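Local coordinates for muramidase (Sodiomyces alcalophilus, PDB 6ZM8), which probably cleaves peptidoglycan as a fungal lysozyme of glycoside hydrolase family 25, hydrolysing the glycosidic bonds of its glycan strands, at residues C155-A160 with N171-Y176; F175-Q180 with N192-D197. All coordinates share one frame; numbering follows the deposited sequence. Where two conformers were deposited one is given.

Contact 1 of 2, residues C155-A160 with N171-Y176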
# COMPACT_ATOMS: atom_id res chain seq x y z
N CYS A 155 -5.47 -9.18 5.34
CA CYS A 155 -4.81 -8.08 4.62
C CYS A 155 -4.00 -8.63 3.46
O CYS A 155 -3.01 -9.33 3.68
CB CYS A 155 -3.86 -7.34 5.55
SG CYS A 155 -4.70 -6.56 6.95
N PRO A 156 -4.35 -8.29 2.22
CA PRO A 156 -3.53 -8.72 1.10
C PRO A 156 -2.09 -8.17 1.23
O PRO A 156 -1.91 -7.03 1.69
CB PRO A 156 -4.22 -8.11 -0.13
CG PRO A 156 -5.67 -7.92 0.33
CD PRO A 156 -5.54 -7.52 1.79
N LEU A 157 -1.13 -8.95 0.78
CA LEU A 157 0.28 -8.57 0.88
C LEU A 157 0.76 -7.87 -0.38
O LEU A 157 0.60 -8.37 -1.49
CB LEU A 157 1.11 -9.85 1.07
CG LEU A 157 2.63 -9.64 1.14
CD1 LEU A 157 3.02 -8.83 2.38
CD2 LEU A 157 3.31 -11.00 1.13
N TRP A 158 1.42 -6.73 -0.14
CA TRP A 158 2.16 -5.99 -1.17
C TRP A 158 3.64 -6.05 -0.74
O TRP A 158 4.05 -5.35 0.18
CB TRP A 158 1.62 -4.57 -1.27
CG TRP A 158 2.25 -3.70 -2.29
CD1 TRP A 158 3.18 -4.00 -3.24
CD2 TRP A 158 1.95 -2.30 -2.46
NE1 TRP A 158 3.50 -2.87 -3.98
CE2 TRP A 158 2.76 -1.82 -3.51
CE3 TRP A 158 1.12 -1.41 -1.77
CZ2 TRP A 158 2.78 -0.47 -3.88
CZ3 TRP A 158 1.16 -0.06 -2.11
CH2 TRP A 158 1.98 0.39 -3.15
N ILE A 159 4.37 -6.97 -1.35
CA ILE A 159 5.74 -7.26 -0.92
C ILE A 159 6.72 -6.52 -1.82
O ILE A 159 6.52 -6.48 -3.04
CB ILE A 159 5.98 -8.78 -0.92
CG1 ILE A 159 7.25 -9.17 -0.16
CG2 ILE A 159 5.96 -9.40 -2.32
CD1 ILE A 159 7.18 -8.89 1.32
N ALA A 160 7.79 -6.00 -1.24
CA ALA A 160 8.82 -5.31 -2.02
C ALA A 160 10.11 -6.15 -2.02
O ALA A 160 10.63 -6.51 -0.96
CB ALA A 160 9.09 -3.94 -1.49
N ASN A 171 5.71 -14.61 7.12
CA ASN A 171 4.92 -15.69 7.71
C ASN A 171 3.42 -15.43 7.61
O ASN A 171 2.94 -14.34 7.92
CB ASN A 171 5.34 -15.81 9.17
CG ASN A 171 4.73 -16.96 9.94
OD1 ASN A 171 4.48 -18.00 9.37
ND2 ASN A 171 4.53 -16.75 11.21
N GLY A 172 2.71 -16.47 7.18
CA GLY A 172 1.25 -16.43 7.12
C GLY A 172 0.71 -16.29 5.72
O GLY A 172 -0.39 -16.77 5.43
N TRP A 173 1.42 -15.58 4.84
CA TRP A 173 0.92 -15.36 3.50
C TRP A 173 1.38 -16.48 2.56
O TRP A 173 2.58 -16.72 2.40
CB TRP A 173 1.40 -14.02 2.93
CG TRP A 173 0.65 -12.83 3.43
CD1 TRP A 173 -0.56 -12.40 2.96
CD2 TRP A 173 1.03 -11.88 4.45
NE1 TRP A 173 -0.95 -11.25 3.58
CE2 TRP A 173 0.01 -10.89 4.49
CE3 TRP A 173 2.13 -11.74 5.31
CZ2 TRP A 173 0.09 -9.78 5.33
CZ3 TRP A 173 2.20 -10.64 6.15
CH2 TRP A 173 1.19 -9.67 6.15
N GLY A 174 0.42 -17.12 1.90
CA GLY A 174 0.75 -18.14 0.92
C GLY A 174 1.15 -17.58 -0.43
O GLY A 174 1.71 -18.30 -1.25
N PHE A 175 0.86 -16.30 -0.66
CA PHE A 175 1.08 -15.68 -1.96
C PHE A 175 1.08 -14.18 -1.75
O PHE A 175 0.48 -13.65 -0.81
CB PHE A 175 -0.02 -16.05 -2.97
CG PHE A 175 -1.41 -15.75 -2.50
CD1 PHE A 175 -2.12 -16.71 -1.77
CD2 PHE A 175 -2.02 -14.52 -2.74
CE1 PHE A 175 -3.40 -16.43 -1.32
CE2 PHE A 175 -3.29 -14.23 -2.28
CZ PHE A 175 -3.99 -15.20 -1.58
N TYR A 176 1.75 -13.48 -2.67
CA TYR A 176 1.66 -12.04 -2.74
C TYR A 176 0.39 -11.66 -3.53
O TYR A 176 -0.00 -12.37 -4.46
CB TYR A 176 2.90 -11.37 -3.36
CG TYR A 176 3.11 -11.49 -4.87
CD1 TYR A 176 2.49 -10.61 -5.73
CD2 TYR A 176 3.97 -12.43 -5.44
CE1 TYR A 176 2.70 -10.63 -7.09
CE2 TYR A 176 4.17 -12.49 -6.81
CZ TYR A 176 3.55 -11.57 -7.64
OH TYR A 176 3.73 -11.54 -9.00
O HOH W 1 -1.62 -11.64 -0.42
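W173 lies across L157 and C155, bringing the loop that leads to strand 178-182 back over the start of strand 157-160. Followed outward, its CB lies 4.0 Å from L157 CD2, and its CG has both L157 CB and L157 CD2 close by. With CG anti to the carbonyl carbon (chi1 -78°), the indole starts off beside the backbone N of W173. The five-membered ring then receives L157 CB over one face: this carbon stands 3.5 Å from the ring centroid and 11° off the ring normal, a CH-pi contact. It sits nearer the NE1 and CD1 rim, with W173 CD1 at 3.6 Å from L157 CB. At the far corner of that ring W173 NE1 donates to C155 O at 2.8 Å, in the indole plane. The bond is moderately bent, 154° at the hydrogen, and the donor approaches nearly along the C=O axis. CE2 and CZ2 lie near the same oxygen, both on the six-membered-ring side of NE1.

Farther along, I159 CG2 touches Y176 CB at 3.8 Å, the two side chains crossing at about a right angle; the phenol leads away from the strand. To one side of these apolar contacts, a water accepts from L157 N and donates to F175 O, bridging two backbone groups that do not bond to each other. Along its other edge the strand is bonded to its sheet neighbour: P156 and W158 make backbone hydrogen bonds with I134 of strand 133-136.

One indole is thus used twice, its face against an aliphatic carbon and its N-H on a main-chain oxygen. The in-plane bond and the carbon over the face should together limit the slide and tilt of the ring, while the water satisfies L157 N and F175 O.

Contact 2 of 2, residues F175-Q180 with N192-D197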
# COMPACT_ATOMS: atom_id res chain seq x y z
N PHE A 175 0.86 -16.30 -0.66
CA PHE A 175 1.08 -15.68 -1.96
C PHE A 175 1.08 -14.18 -1.75
O PHE A 175 0.48 -13.65 -0.81
CB PHE A 175 -0.02 -16.05 -2.97
CG PHE A 175 -1.41 -15.75 -2.50
CD1 PHE A 175 -2.12 -16.71 -1.77
CD2 PHE A 175 -2.02 -14.52 -2.74
CE1 PHE A 175 -3.40 -16.43 -1.32
CE2 PHE A 175 -3.29 -14.23 -2.28
CZ PHE A 175 -3.99 -15.20 -1.58
N TYR A 176 1.75 -13.48 -2.67
CA TYR A 176 1.66 -12.04 -2.74
C TYR A 176 0.39 -11.66 -3.53
O TYR A 176 -0.00 -12.37 -4.46
CB TYR A 176 2.90 -11.37 -3.36
CG TYR A 176 3.11 -11.49 -4.87
CD1 TYR A 176 2.49 -10.61 -5.73
CD2 TYR A 176 3.97 -12.43 -5.44
CE1 TYR A 176 2.70 -10.63 -7.09
CE2 TYR A 176 4.17 -12.49 -6.81
CZ TYR A 176 3.55 -11.57 -7.64
OH TYR A 176 3.73 -11.54 -9.00
N THR A 177 -0.18 -10.50 -3.19
CA THR A 177 -1.19 -9.88 -4.03
C THR A 177 -0.55 -8.88 -4.99
O THR A 177 -0.85 -8.88 -6.19
CB THR A 177 -2.30 -9.27 -3.15
OG1 THR A 177 -2.96 -10.33 -2.46
CG2 THR A 177 -3.33 -8.52 -3.98
N PHE A 178 0.33 -8.02 -4.46
CA PHE A 178 1.16 -7.16 -5.30
C PHE A 178 2.63 -7.43 -4.95
O PHE A 178 2.96 -7.70 -3.80
CB PHE A 178 0.86 -5.67 -5.04
CG PHE A 178 -0.57 -5.28 -5.34
CD1 PHE A 178 -0.98 -5.05 -6.65
CD2 PHE A 178 -1.49 -5.12 -4.30
CE1 PHE A 178 -2.28 -4.63 -6.91
CE2 PHE A 178 -2.79 -4.72 -4.57
CZ PHE A 178 -3.18 -4.47 -5.88
N TRP A 179 3.49 -7.26 -5.95
CA TRP A 179 4.95 -7.37 -5.78
C TRP A 179 5.57 -6.14 -6.42
O TRP A 179 5.44 -5.92 -7.64
CB TRP A 179 5.47 -8.65 -6.45
CG TRP A 179 6.97 -8.75 -6.53
CD1 TRP A 179 7.93 -8.14 -5.77
CD2 TRP A 179 7.67 -9.54 -7.51
NE1 TRP A 179 9.17 -8.51 -6.20
CE2 TRP A 179 9.05 -9.35 -7.28
CE3 TRP A 179 7.28 -10.38 -8.56
CZ2 TRP A 179 10.04 -9.91 -8.09
CZ3 TRP A 179 8.23 -10.94 -9.36
CH2 TRP A 179 9.60 -10.69 -9.13
N GLN A 180 6.22 -5.31 -5.59
CA GLN A 180 6.99 -4.16 -6.06
C GLN A 180 8.40 -4.68 -6.40
O GLN A 180 9.15 -5.06 -5.52
CB GLN A 180 7.07 -3.09 -4.98
CG GLN A 180 7.51 -1.74 -5.56
CD GLN A 180 7.69 -0.76 -4.41
OE1 GLN A 180 8.63 -0.93 -3.61
NE2 GLN A 180 6.79 0.18 -4.27
N ASN A 192 5.03 -2.51 -10.13
CA ASN A 192 4.37 -3.59 -9.41
C ASN A 192 3.77 -4.60 -10.39
O ASN A 192 3.33 -4.28 -11.49
CB ASN A 192 3.20 -3.05 -8.57
CG ASN A 192 3.70 -2.08 -7.53
OD1 ASN A 192 4.49 -2.44 -6.66
ND2 ASN A 192 3.25 -0.82 -7.62
N TRP A 193 3.68 -5.84 -9.90
CA TRP A 193 2.83 -6.87 -10.48
C TRP A 193 1.67 -7.14 -9.54
O TRP A 193 1.85 -7.24 -8.33
CB TRP A 193 3.57 -8.20 -10.67
CG TRP A 193 4.72 -8.15 -11.63
CD1 TRP A 193 6.01 -8.45 -11.36
CD2 TRP A 193 4.70 -7.76 -13.02
NE1 TRP A 193 6.80 -8.31 -12.47
CE2 TRP A 193 6.04 -7.84 -13.50
CE3 TRP A 193 3.70 -7.35 -13.91
CZ2 TRP A 193 6.39 -7.51 -14.82
CZ3 TRP A 193 4.05 -7.02 -15.21
CH2 TRP A 193 5.36 -7.11 -15.65
N PHE A 194 0.48 -7.32 -10.12
CA PHE A 194 -0.66 -7.90 -9.43
C PHE A 194 -0.74 -9.37 -9.80
O PHE A 194 -0.71 -9.74 -10.98
CB PHE A 194 -1.97 -7.19 -9.85
CG PHE A 194 -3.20 -7.91 -9.34
CD1 PHE A 194 -3.56 -7.86 -8.01
CD2 PHE A 194 -3.99 -8.65 -10.23
CE1 PHE A 194 -4.70 -8.52 -7.57
CE2 PHE A 194 -5.13 -9.30 -9.78
CZ PHE A 194 -5.48 -9.24 -8.47
N ASN A 195 -0.86 -10.22 -8.76
CA ASN A 195 -0.85 -11.68 -8.91
C ASN A 195 -2.25 -12.21 -9.20
O ASN A 195 -2.84 -12.89 -8.38
CB ASN A 195 -0.31 -12.30 -7.62
CG ASN A 195 -0.09 -13.77 -7.69
OD1 ASN A 195 -0.10 -14.35 -8.78
ND2 ASN A 195 0.13 -14.36 -6.55
N GLY A 196 -2.74 -11.97 -10.38
CA GLY A 196 -4.03 -12.47 -10.78
C GLY A 196 -4.45 -11.86 -12.09
O GLY A 196 -3.71 -11.09 -12.71
N ASP A 197 -5.65 -12.24 -12.51
CA ASP A 197 -6.23 -11.77 -13.76
C ASP A 197 -7.14 -10.58 -13.52
O ASP A 197 -7.33 -10.09 -12.42
CB ASP A 197 -6.89 -12.95 -14.50
CG ASP A 197 -8.13 -13.47 -13.83
OD1 ASP A 197 -8.71 -12.83 -12.94
OD2 ASP A 197 -8.58 -14.57 -14.29
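W193, N195 and N192 on the second arm of a beta hairpin meet residues of 175-180, the two short strands running antiparallel with their axes 4.5 Å apart. W193 faces W179 in a hydrogen-bonded pair: W179 N gives to W193 O and W193 N to W179 O, each 2.9 Å. The two indoles run alongside each other from the same face of the sheet, with W193 CD1 3.6 Å from W179 CE3 and the planes oblique. R1 makes a cation-pi contact with W193, and Y181 stacks on it.

Just past the strand, N195 takes over with two bonds. Its backbone N donates to T177 O, and its ND2 donates to Y176 O at 2.9 Å, in the plane of both amide and carbonyl. N195 CG is anti to the backbone N (chi1 -173°), and the amide beyond it lies over the Y176 ring, ND2 above its centre; W179 CB covers the opposite face of that phenol.

N192 pairs with Q180 on the other face of the sheet, the face that F178 and F194 share. Its OD1 lies 3.1 Å from Q180 CB but accepts its hydrogen bond from W158 NE1, while N192 ND2 and Q180 NE2 both donate to D6 OD2. Nearby, F178 CE1 meets F194 CD1 at 3.6 Å, the rings oblique at 52°.

The asparagine amide of N195 therefore continues the interstrand bonding beyond the last bridge, and the carboxamides of N192 and Q180 converge on one carboxylate oxygen, that of D6, and so tie its position to both strands of the hairpin.

How the contacts relate
Contacts 1 and 2 share F175 and Y176, and their centres lie 9 Å apart. The loop tail that contact 1 lays over strand 157-160 runs straight into strand 178-182, which contact 2 pairs with strand 190-194; the three strands are successive neighbours in the sheet of the TIM-barrel-clan domain. Probable backbone hydrogen bonds of 2.8 Å run from T177 N to L157 O and from Q180 N to I159 O. Between the strands, W158 CD1 packs 3.4 Å from F178 CB. W158 of contact 1 is a second-shell neighbour of D6, through N192 of contact 2; D6, by comparison with other family 25 enzymes, probably belongs to the active site.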